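Local coordinates for protein carboxylesterase SOBER1 (Arabidopsis thaliana, PDB 6AVX) that hydrolyses short-chain carboxylic esters, shows phospholipase A2 activity on phosphatidylcholine and restrains the hypersensitive response of the plant to the bacterial effector AvrBsT, at residues Q27-E32 with E200-E205; E100-C105 with K123-G128; G128-G133 with T152-S157. The protein carries 1 engineered substitution. One frame throughout, in Å; residues are numbered along the deposited sequence. Where two conformers were deposited one is given.

Interaction 1. Residues Q27-E32 with E200-E205; sequences QFKSSE and ELKYIE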
ATOM      1  N   GLN A  27      -4.725  -9.654 -14.350  1.00 10.81           N
ATOM      2  CA  GLN A  27      -3.325  -9.749 -14.744  1.00 11.75           C
ATOM      3  C   GLN A  27      -2.560 -10.776 -13.921  1.00 10.10           C
ATOM      4  O   GLN A  27      -1.409 -11.084 -14.249  1.00 11.46           O
ATOM      5  CB  GLN A  27      -2.661  -8.376 -14.616  1.00 11.17           C
ATOM      6  CG  GLN A  27      -3.221  -7.357 -15.586  1.00 16.83           C
ATOM      7  CD  GLN A  27      -3.051  -7.803 -17.018  1.00 20.97           C
ATOM      8  OE1 GLN A  27      -1.985  -8.288 -17.398  1.00 22.30           O
ATOM      9  NE2 GLN A  27      -4.102  -7.665 -17.811  1.00 34.17           N
ATOM     10  N   PHE A  28      -3.169 -11.306 -12.867  1.00  8.58           N
ATOM     11  CA  PHE A  28      -2.563 -12.334 -12.027  1.00  8.88           C
ATOM     12  C   PHE A  28      -3.147 -13.653 -12.516  1.00  9.04           C
ATOM     13  O   PHE A  28      -4.147 -14.160 -11.999  1.00 11.19           O
ATOM     14  CB  PHE A  28      -2.885 -12.078 -10.554  1.00  8.91           C
ATOM     15  CG  PHE A  28      -2.205 -10.859  -9.984  1.00  9.05           C
ATOM     16  CD1 PHE A  28      -2.544  -9.581 -10.407  1.00  9.13           C
ATOM     17  CD2 PHE A  28      -1.231 -10.989  -9.008  1.00 10.53           C
ATOM     18  CE1 PHE A  28      -1.911  -8.454  -9.883  1.00 10.00           C
ATOM     19  CE2 PHE A  28      -0.597  -9.868  -8.481  1.00 11.89           C
ATOM     20  CZ  PHE A  28      -0.938  -8.606  -8.922  1.00 11.15           C
ATOM     21  N   LYS A  29      -2.525 -14.191 -13.565  1.00  8.63           N
ATOM     22  CA  LYS A  29      -3.066 -15.305 -14.338  1.00  8.95           C
ATOM     23  C   LYS A  29      -2.515 -16.662 -13.926  1.00 10.35           C
ATOM     24  O   LYS A  29      -2.897 -17.674 -14.524  1.00 12.67           O
ATOM     25  CB  LYS A  29      -2.798 -15.076 -15.829  1.00  9.93           C
ATOM     26  CG  LYS A  29      -3.484 -13.859 -16.373  1.00 10.46           C
ATOM     27  CD  LYS A  29      -3.265 -13.749 -17.866  1.00 12.17           C
ATOM     28  CE  LYS A  29      -3.872 -12.489 -18.452  1.00 18.33           C
ATOM     29  NZ  LYS A  29      -5.350 -12.491 -18.393  1.00 21.00           N
ATOM     30  N   SER A  30      -1.652 -16.724 -12.924  1.00  8.89           N
ATOM     31  CA  SER A  30      -1.022 -17.984 -12.563  1.00  9.62           C
ATOM     32  C   SER A  30      -2.008 -18.952 -11.922  1.00 10.13           C
ATOM     33  O   SER A  30      -2.995 -18.561 -11.299  1.00 10.01           O
ATOM     34  CB  SER A  30       0.127 -17.749 -11.591  1.00 10.99           C
ATOM     35  OG  SER A  30      -0.346 -17.229 -10.364  1.00 12.00           O
ATOM     36  N   SER A  31      -1.706 -20.244 -12.048  1.00  8.87           N
ATOM     37  CA  SER A  31      -2.450 -21.248 -11.293  1.00  9.84           C
ATOM     38  C   SER A  31      -2.381 -20.977  -9.798  1.00  9.95           C
ATOM     39  O   SER A  31      -3.374 -21.134  -9.081  1.00 10.16           O
ATOM     40  CB  SER A  31      -1.913 -22.643 -11.597  1.00 10.60           C
ATOM     41  OG  SER A  31      -2.084 -22.967 -12.958  1.00 12.46           O
ATOM     42  N   GLU A  32      -1.215 -20.552  -9.310  1.00  9.70           N
ATOM     43  CA  GLU A  32      -1.000 -20.398  -7.879  1.00 11.64           C
ATOM     44  C   GLU A  32      -1.887 -19.326  -7.275  1.00 12.09           C
ATOM     45  O   GLU A  32      -2.269 -19.429  -6.107  1.00 17.03           O
ATOM     46  CB  GLU A  32       0.468 -20.063  -7.603  1.00 14.40           C
ATOM     47  CG  GLU A  32       1.433 -21.216  -7.840  1.00 17.27           C
ATOM     48  CD  GLU A  32       1.894 -21.363  -9.280  1.00 16.77           C
ATOM     49  OE1 GLU A  32       1.411 -20.657 -10.199  1.00 14.28           O
ATOM     50  OE2 GLU A  32       2.792 -22.207  -9.500  1.00 27.12           O
ATOM     51  N   GLU A 200       5.081  -4.763 -13.920  1.00  9.98           N
ATOM     52  CA  GLU A 200       5.138  -4.474 -12.493  1.00  8.40           C
ATOM     53  C   GLU A 200       4.196  -5.389 -11.713  1.00  7.74           C
ATOM     54  O   GLU A 200       4.557  -5.911 -10.645  1.00  8.62           O
ATOM     55  CB  GLU A 200       4.771  -3.001 -12.324  1.00 10.49           C
ATOM     56  CG  GLU A 200       4.805  -2.480 -10.939  1.00  8.72           C
ATOM     57  CD  GLU A 200       4.292  -1.049 -10.876  1.00  9.72           C
ATOM     58  OE1 GLU A 200       4.546  -0.379  -9.843  1.00  9.07           O
ATOM     59  OE2 GLU A 200       3.651  -0.580 -11.842  1.00  9.85           O
ATOM     60  N   LEU A 201       2.998  -5.625 -12.249  1.00  8.28           N
ATOM     61  CA  LEU A 201       2.053  -6.537 -11.617  1.00  8.45           C
ATOM     62  C   LEU A 201       2.561  -7.972 -11.650  1.00  9.11           C
ATOM     63  O   LEU A 201       2.399  -8.712 -10.675  1.00  8.59           O
ATOM     64  CB  LEU A 201       0.683  -6.441 -12.295  1.00  9.13           C
ATOM     65  CG  LEU A 201      -0.040  -5.104 -12.154  1.00  7.68           C
ATOM     66  CD1 LEU A 201      -1.329  -5.137 -12.929  1.00  9.03           C
ATOM     67  CD2 LEU A 201      -0.297  -4.801 -10.678  1.00  9.18           C
ATOM     68  N   LYS A 202       3.161  -8.397 -12.766  1.00  9.26           N
ATOM     69  CA  LYS A 202       3.673  -9.762 -12.829  1.00  8.18           C
ATOM     70  C   LYS A 202       4.769  -9.981 -11.794  1.00  9.54           C
ATOM     71  O   LYS A 202       4.901 -11.075 -11.236  1.00  8.96           O
ATOM     72  CB  LYS A 202       4.232 -10.057 -14.220  1.00 11.57           C
ATOM     73  CG  LYS A 202       3.250  -9.966 -15.358  1.00 13.51           C
ATOM     74  CD  LYS A 202       2.114 -10.927 -15.233  1.00 16.91           C
ATOM     75  CE  LYS A 202       1.255 -10.878 -16.494  1.00 15.72           C
ATOM     76  NZ  LYS A 202       0.101 -11.798 -16.419  1.00 18.06           N
ATOM     77  N   TYR A 203       5.598  -8.971 -11.555  1.00  8.53           N
ATOM     78  CA  TYR A 203       6.633  -9.105 -10.539  1.00  9.53           C
ATOM     79  C   TYR A 203       6.030  -9.209  -9.145  1.00  8.16           C
ATOM     80  O   TYR A 203       6.486 -10.016  -8.317  1.00  9.70           O
ATOM     81  CB  TYR A 203       7.570  -7.908 -10.615  1.00 10.19           C
ATOM     82  CG  TYR A 203       8.858  -8.094  -9.865  1.00 10.97           C
ATOM     83  CD1 TYR A 203       9.917  -8.773 -10.450  1.00 14.67           C
ATOM     84  CD2 TYR A 203       9.038  -7.592  -8.581  1.00 12.95           C
ATOM     85  CE1 TYR A 203      11.112  -8.950  -9.787  1.00 17.78           C
ATOM     86  CE2 TYR A 203      10.237  -7.764  -7.908  1.00 15.47           C
ATOM     87  CZ  TYR A 203      11.263  -8.452  -8.518  1.00 14.75           C
ATOM     88  OH  TYR A 203      12.459  -8.631  -7.866  1.00 19.07           O
ATOM     89  N   ILE A 204       4.987  -8.422  -8.864  1.00  7.44           N
ATOM     90  CA  ILE A 204       4.267  -8.579  -7.607  1.00  7.03           C
ATOM     91  C   ILE A 204       3.696  -9.985  -7.496  1.00  7.23           C
ATOM     92  O   ILE A 204       3.771 -10.618  -6.432  1.00  7.63           O
ATOM     93  CB  ILE A 204       3.184  -7.491  -7.473  1.00  7.82           C
ATOM     94  CG1 ILE A 204       3.835  -6.110  -7.340  1.00  7.20           C
ATOM     95  CG2 ILE A 204       2.264  -7.788  -6.282  1.00  8.24           C
ATOM     96  CD1 ILE A 204       2.919  -4.973  -7.677  1.00  9.28           C
ATOM     97  N   GLU A 205       3.089 -10.491  -8.573  1.00  8.18           N
ATOM     98  CA  GLU A 205       2.551 -11.852  -8.548  1.00  7.92           C
ATOM     99  C   GLU A 205       3.637 -12.857  -8.203  1.00  7.70           C
ATOM    100  O   GLU A 205       3.426 -13.750  -7.380  1.00  7.68           O
ATOM    101  CB  GLU A 205       1.925 -12.200  -9.895  1.00  7.79           C
ATOM    102  CG  GLU A 205       1.410 -13.647  -9.965  1.00  9.74           C
ATOM    103  CD  GLU A 205       0.730 -13.967 -11.270  1.00  8.93           C
ATOM    104  OE1 GLU A 205       1.227 -13.482 -12.306  1.00 11.94           O
ATOM    105  OE2 GLU A 205      -0.301 -14.654 -11.249  1.00  9.57           O
TER
HETATM  106  O   HOH W   1       0.198 -13.928 -14.643  1.00 14.77           O

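Interaction 2. Residues E100-C105 with K123-G128; sequences ENVFIC and KTLGGG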
ATOM      1  N   GLU A 100      -0.608 -14.972   7.533  1.00  9.55           N
ATOM      2  CA  GLU A 100       0.477 -15.002   6.567  1.00 10.78           C
ATOM      3  C   GLU A 100      -0.000 -15.244   5.138  1.00  8.77           C
ATOM      4  O   GLU A 100       0.814 -15.194   4.216  1.00 10.18           O
ATOM      5  CB  GLU A 100       1.488 -16.070   6.981  1.00 15.62           C
ATOM      6  CG  GLU A 100       2.185 -15.780   8.293  1.00 34.09           C
ATOM      7  CD  GLU A 100       3.515 -15.089   8.093  1.00 51.01           C
ATOM      8  OE1 GLU A 100       3.534 -14.004   7.471  1.00 57.49           O
ATOM      9  OE2 GLU A 100       4.547 -15.637   8.536  1.00 32.80           O
ATOM     10  N   ASN A 101      -1.284 -15.509   4.934  1.00  8.30           N
ATOM     11  CA  ASN A 101      -1.865 -15.609   3.601  1.00  9.78           C
ATOM     12  C   ASN A 101      -2.605 -14.339   3.200  1.00  7.39           C
ATOM     13  O   ASN A 101      -3.322 -14.347   2.183  1.00  8.51           O
ATOM     14  CB  ASN A 101      -2.779 -16.834   3.508  1.00 11.11           C
ATOM     15  CG  ASN A 101      -2.004 -18.140   3.428  1.00 16.36           C
ATOM     16  OD1 ASN A 101      -0.863 -18.238   3.871  1.00 30.16           O
ATOM     17  ND2 ASN A 101      -2.625 -19.147   2.834  1.00 39.57           N
ATOM     18  N   VAL A 102      -2.441 -13.261   3.962  1.00  7.17           N
ATOM     19  CA  VAL A 102      -3.060 -11.969   3.686  1.00  6.94           C
ATOM     20  C   VAL A 102      -2.012 -11.077   3.056  1.00  6.71           C
ATOM     21  O   VAL A 102      -0.927 -10.890   3.621  1.00  7.12           O
ATOM     22  CB  VAL A 102      -3.576 -11.326   4.983  1.00  7.58           C
ATOM     23  CG1 VAL A 102      -4.036  -9.894   4.739  1.00  7.69           C
ATOM     24  CG2 VAL A 102      -4.697 -12.172   5.587  1.00  7.48           C
ATOM     25  N   PHE A 103      -2.341 -10.490   1.915  1.00  6.30           N
ATOM     26  CA  PHE A 103      -1.479  -9.538   1.230  1.00  6.62           C
ATOM     27  C   PHE A 103      -2.240  -8.239   1.045  1.00  6.06           C
ATOM     28  O   PHE A 103      -3.408  -8.264   0.631  1.00  7.71           O
ATOM     29  CB  PHE A 103      -1.037 -10.100  -0.123  1.00  6.97           C
ATOM     30  CG  PHE A 103      -0.182 -11.308   0.022  1.00  6.73           C
ATOM     31  CD1 PHE A 103      -0.749 -12.555   0.212  1.00  7.69           C
ATOM     32  CD2 PHE A 103       1.188 -11.187   0.042  1.00  7.22           C
ATOM     33  CE1 PHE A 103       0.062 -13.673   0.409  1.00  8.22           C
ATOM     34  CE2 PHE A 103       1.987 -12.302   0.226  1.00  8.46           C
ATOM     35  CZ  PHE A 103       1.421 -13.525   0.407  1.00  8.68           C
ATOM     36  N   ILE A 104      -1.604  -7.119   1.370  1.00  5.15           N
ATOM     37  CA  ILE A 104      -2.179  -5.790   1.200  0.61  5.60           C
ATOM     38  C   ILE A 104      -1.372  -5.094   0.114  1.00  5.33           C
ATOM     39  O   ILE A 104      -0.145  -5.073   0.180  1.00  6.11           O
ATOM     40  CB  ILE A 104      -2.121  -4.974   2.505  0.61  5.56           C
ATOM     41  CG1 ILE A 104      -2.506  -5.812   3.736  0.61  7.31           C
ATOM     42  CG2 ILE A 104      -3.007  -3.744   2.384  0.61  7.83           C
ATOM     43  CD1 ILE A 104      -3.874  -6.411   3.681  0.61  8.43           C
ATOM     44  N   CYS A 105      -2.053  -4.512  -0.866  1.00  5.79           N
ATOM     45  CA  CYS A 105      -1.392  -3.850  -1.980  1.00  5.63           C
ATOM     46  C   CYS A 105      -2.109  -2.551  -2.272  1.00  5.58           C
ATOM     47  O   CYS A 105      -3.299  -2.415  -1.990  1.00  5.60           O
ATOM     48  CB  CYS A 105      -1.493  -4.696  -3.253  1.00  6.38           C
ATOM     49  SG  CYS A 105      -1.033  -6.420  -3.139  1.00  8.75           S
ATOM     50  N   LYS A 123      -0.286  -8.490  13.823  1.00  6.41           N
ATOM     51  CA  LYS A 123       0.192  -9.791  13.379  1.00  5.87           C
ATOM     52  C   LYS A 123       1.011  -9.672  12.099  1.00  7.14           C
ATOM     53  O   LYS A 123       0.834  -8.735  11.315  1.00  6.83           O
ATOM     54  CB  LYS A 123      -0.989 -10.726  13.142  1.00  9.10           C
ATOM     55  CG  LYS A 123      -1.776 -10.939  14.441  1.00 11.18           C
ATOM     56  CD  LYS A 123      -2.991 -11.793  14.255  1.00 13.14           C
ATOM     57  CE  LYS A 123      -3.759 -11.921  15.570  1.00 16.59           C
ATOM     58  NZ  LYS A 123      -5.048 -12.605  15.368  1.00 18.32           N
ATOM     59  N   THR A 124       1.922 -10.617  11.908  1.00  6.51           N
ATOM     60  CA  THR A 124       2.654 -10.734  10.651  1.00  7.22           C
ATOM     61  C   THR A 124       1.693 -11.138   9.548  1.00  6.94           C
ATOM     62  O   THR A 124       0.924 -12.091   9.695  1.00  7.71           O
ATOM     63  CB  THR A 124       3.751 -11.796  10.752  1.00  6.77           C
ATOM     64  OG1 THR A 124       4.545 -11.557  11.927  1.00  7.51           O
ATOM     65  CG2 THR A 124       4.633 -11.783   9.508  1.00  8.59           C
ATOM     66  N   LEU A 125       1.755 -10.439   8.439  1.00  6.53           N
ATOM     67  CA  LEU A 125       0.939 -10.743   7.270  1.00  5.76           C
ATOM     68  C   LEU A 125       1.827 -11.337   6.187  1.00  6.47           C
ATOM     69  O   LEU A 125       3.052 -11.423   6.317  1.00  6.69           O
ATOM     70  CB  LEU A 125       0.204  -9.487   6.796  1.00  6.52           C
ATOM     71  CG  LEU A 125      -0.684  -8.839   7.856  1.00  6.24           C
ATOM     72  CD1 LEU A 125      -1.238  -7.517   7.343  1.00  8.36           C
ATOM     73  CD2 LEU A 125      -1.782  -9.773   8.312  1.00  9.68           C
ATOM     74  N   GLY A 126       1.187 -11.747   5.093  1.00  6.91           N
ATOM     75  CA  GLY A 126       1.920 -12.287   3.965  1.00  7.34           C
ATOM     76  C   GLY A 126       2.830 -11.249   3.335  1.00  6.94           C
ATOM     77  O   GLY A 126       3.977 -11.526   2.990  1.00  7.40           O
ATOM     78  N   GLY A 127       2.344 -10.031   3.192  1.00  6.68           N
ATOM     79  CA  GLY A 127       3.167  -8.996   2.621  1.00  7.28           C
ATOM     80  C   GLY A 127       2.397  -7.721   2.373  1.00  5.77           C
ATOM     81  O   GLY A 127       1.163  -7.718   2.323  1.00  6.85           O
ATOM     82  N   GLY A 128       3.145  -6.650   2.175  1.00  6.01           N
ATOM     83  CA  GLY A 128       2.613  -5.386   1.715  1.00  6.48           C
ATOM     84  C   GLY A 128       3.293  -4.991   0.422  1.00  6.05           C
ATOM     85  O   GLY A 128       4.529  -4.894   0.380  1.00  7.07           O
TER

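Interaction 3. Residues G128-G133 with T152-S157; sequences GAVLSG and TPILWS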
ATOM      1  N   GLY A 128       3.145  -6.650   2.175  1.00  6.01           N
ATOM      2  CA  GLY A 128       2.613  -5.386   1.715  1.00  6.48           C
ATOM      3  C   GLY A 128       3.293  -4.991   0.422  1.00  6.05           C
ATOM      4  O   GLY A 128       4.529  -4.894   0.380  1.00  7.07           O
ATOM      5  N   ALA A 129       2.517  -4.772  -0.639  1.00  6.11           N
ATOM      6  CA  ALA A 129       3.051  -4.339  -1.932  1.00  5.86           C
ATOM      7  C   ALA A 129       2.642  -2.893  -2.145  1.00  5.79           C
ATOM      8  O   ALA A 129       1.452  -2.591  -2.294  1.00  7.16           O
ATOM      9  CB  ALA A 129       2.517  -5.202  -3.063  1.00  6.65           C
ATOM     10  N   VAL A 130       3.615  -2.002  -2.114  1.00  5.22           N
ATOM     11  CA  VAL A 130       3.401  -0.573  -2.308  1.00  6.17           C
ATOM     12  C   VAL A 130       3.762  -0.246  -3.746  1.00  6.63           C
ATOM     13  O   VAL A 130       4.865  -0.579  -4.197  1.00  6.37           O
ATOM     14  CB  VAL A 130       4.284   0.227  -1.337  1.00  5.95           C
ATOM     15  CG1 VAL A 130       4.183   1.719  -1.620  1.00  6.70           C
ATOM     16  CG2 VAL A 130       3.943  -0.109   0.119  1.00  6.45           C
ATOM     17  N   LEU A 131       2.852   0.399  -4.475  1.00  5.47           N
ATOM     18  CA  LEU A 131       3.134   0.842  -5.840  1.00  5.46           C
ATOM     19  C   LEU A 131       3.118   2.359  -5.838  1.00  5.31           C
ATOM     20  O   LEU A 131       2.076   2.981  -5.596  1.00  6.29           O
ATOM     21  CB  LEU A 131       2.120   0.294  -6.842  1.00  6.28           C
ATOM     22  CG  LEU A 131       2.121  -1.219  -7.090  1.00  5.50           C
ATOM     23  CD1 LEU A 131       1.422  -1.995  -5.974  1.00  6.85           C
ATOM     24  CD2 LEU A 131       1.454  -1.519  -8.417  1.00  6.81           C
ATOM     25  N   SER A 132       4.267   2.960  -6.067  1.00  5.46           N
ATOM     26  CA  SER A 132       4.352   4.405  -6.254  1.00  5.25           C
ATOM     27  C   SER A 132       3.772   5.179  -5.079  1.00  5.98           C
ATOM     28  O   SER A 132       3.109   6.200  -5.245  1.00  6.05           O
ATOM     29  CB  SER A 132       3.682   4.815  -7.559  1.00  6.60           C
ATOM     30  OG  SER A 132       4.175   4.019  -8.635  1.00  8.35           O
ATOM     31  N   GLY A 133       4.043   4.696  -3.874  1.00  6.22           N
ATOM     32  CA  GLY A 133       3.554   5.307  -2.665  1.00  6.77           C
ATOM     33  C   GLY A 133       4.560   6.226  -2.007  1.00  5.73           C
ATOM     34  O   GLY A 133       5.535   6.684  -2.610  1.00  6.46           O
ATOM     35  N   THR A 152       6.579  -8.534   8.528  1.00  6.83           N
ATOM     36  CA  THR A 152       5.848  -8.599   7.268  1.00  6.38           C
ATOM     37  C   THR A 152       6.727  -8.038   6.164  1.00  6.32           C
ATOM     38  O   THR A 152       7.188  -6.904   6.282  1.00  7.60           O
ATOM     39  CB  THR A 152       4.555  -7.800   7.344  1.00  6.55           C
ATOM     40  OG1 THR A 152       3.750  -8.344   8.399  1.00  6.42           O
ATOM     41  CG2 THR A 152       3.789  -7.894   6.017  1.00  7.64           C
ATOM     42  N   PRO A 153       6.994  -8.782   5.098  1.00  7.52           N
ATOM     43  CA  PRO A 153       7.851  -8.240   4.039  1.00  7.92           C
ATOM     44  C   PRO A 153       7.122  -7.191   3.222  1.00  7.77           C
ATOM     45  O   PRO A 153       5.910  -7.272   2.991  1.00  7.17           O
ATOM     46  CB  PRO A 153       8.190  -9.464   3.184  1.00 11.28           C
ATOM     47  CG  PRO A 153       7.114 -10.416   3.427  1.00 12.29           C
ATOM     48  CD  PRO A 153       6.600 -10.176   4.838  1.00  7.50           C
ATOM     49  N   ILE A 154       7.881  -6.186   2.792  1.00  7.04           N
ATOM     50  CA  ILE A 154       7.378  -5.115   1.935  1.00  6.81           C
ATOM     51  C   ILE A 154       8.057  -5.228   0.582  1.00  7.02           C
ATOM     52  O   ILE A 154       9.284  -5.375   0.506  1.00  8.92           O
ATOM     53  CB  ILE A 154       7.652  -3.730   2.540  1.00  7.49           C
ATOM     54  CG1 ILE A 154       7.067  -3.607   3.948  1.00 10.36           C
ATOM     55  CG2 ILE A 154       7.115  -2.644   1.640  1.00  9.19           C
ATOM     56  CD1 ILE A 154       5.557  -3.719   4.048  1.00 10.74           C
ATOM     57  N   LEU A 155       7.276  -5.148  -0.478  1.00  6.39           N
ATOM     58  CA  LEU A 155       7.790  -4.969  -1.832  1.00  6.12           C
ATOM     59  C   LEU A 155       7.348  -3.597  -2.306  1.00  5.87           C
ATOM     60  O   LEU A 155       6.144  -3.351  -2.427  1.00  6.13           O
ATOM     61  CB  LEU A 155       7.261  -6.048  -2.776  1.00  6.80           C
ATOM     62  CG  LEU A 155       7.596  -5.818  -4.256  1.00  6.82           C
ATOM     63  CD1 LEU A 155       9.094  -5.839  -4.505  1.00  8.98           C
ATOM     64  CD2 LEU A 155       6.913  -6.848  -5.106  1.00  8.91           C
ATOM     65  N   TRP A 156       8.292  -2.711  -2.564  1.00  5.76           N
ATOM     66  CA  TRP A 156       8.010  -1.353  -3.003  1.00  5.98           C
ATOM     67  C   TRP A 156       8.419  -1.226  -4.460  1.00  6.72           C
ATOM     68  O   TRP A 156       9.587  -1.449  -4.784  1.00  9.30           O
ATOM     69  CB  TRP A 156       8.821  -0.376  -2.167  1.00  6.87           C
ATOM     70  CG  TRP A 156       8.393   1.046  -2.304  1.00  5.88           C
ATOM     71  CD1 TRP A 156       8.425   1.824  -3.421  1.00  7.21           C
ATOM     72  CD2 TRP A 156       7.844   1.866  -1.272  1.00  6.32           C
ATOM     73  NE1 TRP A 156       7.928   3.072  -3.146  1.00  7.33           N
ATOM     74  CE2 TRP A 156       7.565   3.124  -1.823  1.00  6.80           C
ATOM     75  CE3 TRP A 156       7.559   1.643   0.081  1.00  7.37           C
ATOM     76  CZ2 TRP A 156       7.032   4.160  -1.069  1.00  7.11           C
ATOM     77  CZ3 TRP A 156       7.020   2.658   0.826  1.00  7.97           C
ATOM     78  CH2 TRP A 156       6.763   3.908   0.250  1.00  7.83           C
ATOM     79  N   SER A 157       7.475  -0.872  -5.323  1.00  5.69           N
ATOM     80  CA  SER A 157       7.689  -0.693  -6.753  1.00  5.46           C
ATOM     81  C   SER A 157       7.507   0.784  -7.061  1.00  6.82           C
ATOM     82  O   SER A 157       6.528   1.382  -6.613  1.00  7.05           O
ATOM     83  CB  SER A 157       6.645  -1.494  -7.529  1.00  6.80           C
ATOM     84  OG  SER A 157       6.768  -2.890  -7.274  1.00  7.57           O
TER
HETATM   85  O   HOH W   2       5.089  -3.263  -5.095  1.00  6.89           O

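Interaction 1. Residues Q27-E32 with E200-E205
Glu205 OE2 is gripped twice by Ser30. The hydroxyl OG donates to it at 2.7 Å from above the carboxylate plane, while the backbone N donates at 3.0 Å on the syn side, both from the same face of the group. With OG held between its own backbone N and carbonyl carbon (chi1 65°), the serine closes on a single oxygen. The other oxygen, Glu205 OE1, accepts at 2.6 Å from a water that in turn takes hydrogen bonds from Lys29 N and Lys202 NZ, so the carboxylate and the ammonium meet through solvent. Lys202 NZ also donates directly to Gln27 O at 2.7 Å, arriving 27° from the carbonyl plane. A charged network thus fastens an irregular loop to a helix, and both charges should be partly balanced by it. The Phe28 ring lies against the aliphatic part of Glu205, Phe28 CD2 3.5 Å from Glu205 CB, and Phe28 CE1 meets Leu201 CD2 at 4.1 Å. Ile204 CG2 sits at the ring edge. Trp38 meets Phe28 edge-to-face from strand 37-39, whereas Ile204 turns to strands 127-131 and 154-159; the loop is therefore laid on helix 198-212, which itself covers the parallel sheet.

Interaction 2. Residues E100-C105 with K123-G128
Ile104 N donates to Gly127 O at 3.0 Å, a nearly straight bond (168° at the hydrogen) lying in the carbonyl plane. One residue pair earlier the pattern is less regular: Val102 O faces the successive amides of Gly126 and Gly127. The bond from Gly126 N to Val102 O is short (2.7 Å) but poorly angled, that from Gly127 N long at 3.4 Å and bent; both are weak. Two CA-H...O contacts, from Phe103 CA to Gly127 O and from Gly128 CA to Ile104 O, fill in the parallel ladder. Outside the strands, the Glu100 chain bends at chi2 (-95°), which turns CD toward 123-128, and Glu100 OE1 lies 2.9 Å from Leu125 O. Two acceptors cannot bond each other; Arg211 reconciles them, forming a salt bridge to Glu100 OE1 and a hydrogen bond to Leu125 O through the same NH2, while its NE serves Gly126 O. Thr124 CG2 also packs against Glu100 OE1, its hydroxyl being turned to Glu148 O.

The packing is between backbone and ring. Gly126 CA stands over one face of the Phe103 ring, 4.0 Å from its centroid and offset toward the rim, a CH-pi contact, and Phe103 CE2 comes to 3.4 Å from Gly126 C. Gly126 CA also lies 3.1 Å from Glu100 O, so the backbones come close. Of the Leu125 methyls, CD2 meets Val102 CB at 4.1 Å. This pairing joins the two strands of a right-handed beta-alpha-beta crossover through helix 109-120. Its chemistry implies close approach of bare backbone in the buried sheet, while at the start of the strands the Arg211 guanidinium, from helix 198-212, probably offsets the Glu100 charge and satisfies the carbonyls of Leu125 and Gly126.

Interaction 3. Residues G128-G133 with T152-S157
Thr152 opens the pairing with only a light touch, its CG2 lying near Gly128 N. Next, Pro153 O accepts from Gly128 N at 2.9 Å, and the ladder has begun. Ile154 lays CG2 3.7 Å from Gly128 O, and Ile154 CD1 reaches to 4.1 Å from Gly128 CA. Leu155 bonds through both its N and its O: the N donates to Gly128 O, and the O accepts from Val130 N at 2.9 Å. That same oxygen also accepts a hydrogen bond from a water that donates to Val130 O and bonds Ser157 OG, tying both strands together on the side of Leu155. In Trp156, chi1 (-167°) sets CG anti to the backbone N, and the indole turns one face to Val130, whose CG1 stands 3.5 Å above the centre of the six-membered ring in a CH-pi contact. Gly133 O meets the indole edge at CZ2, while NE1 bonds His158. Ser157 closes the run, its N donating to Val130 O and its O accepting from Ser132 N at 2.8 Å. The strands diverge by just 12°. Such neighbouring parallel strands form the centre of the alpha/beta-hydrolase sheet, and Ser132, at its C-terminal edge, touches the probable charge-relay residues Asp162 and His194.

Overall arrangement
Burial and chemistry change together across the three contacts. Interactions 2 and 3 lie in the core and share Gly128: strand 127-131 pairs with 102-107 in one and with 154-159 in the other, so three adjacent strands of one parallel sheet are joined mainly by backbone bonds. A probable backbone bond from Ala129 N to Ile104 O continues the 102-107/127-131 ladder into the segment of interaction 3. Interaction 1 is only partly buried, its centre about 17 Å from the centre of the chain, and relies on charged side chains and water. It still reaches the core, since Glu200 and Ile204 pack on Leu131, Leu155 and Ser157 of interaction 3. Interactions 1 and 2 do not touch, yet helix 198-212 serves both.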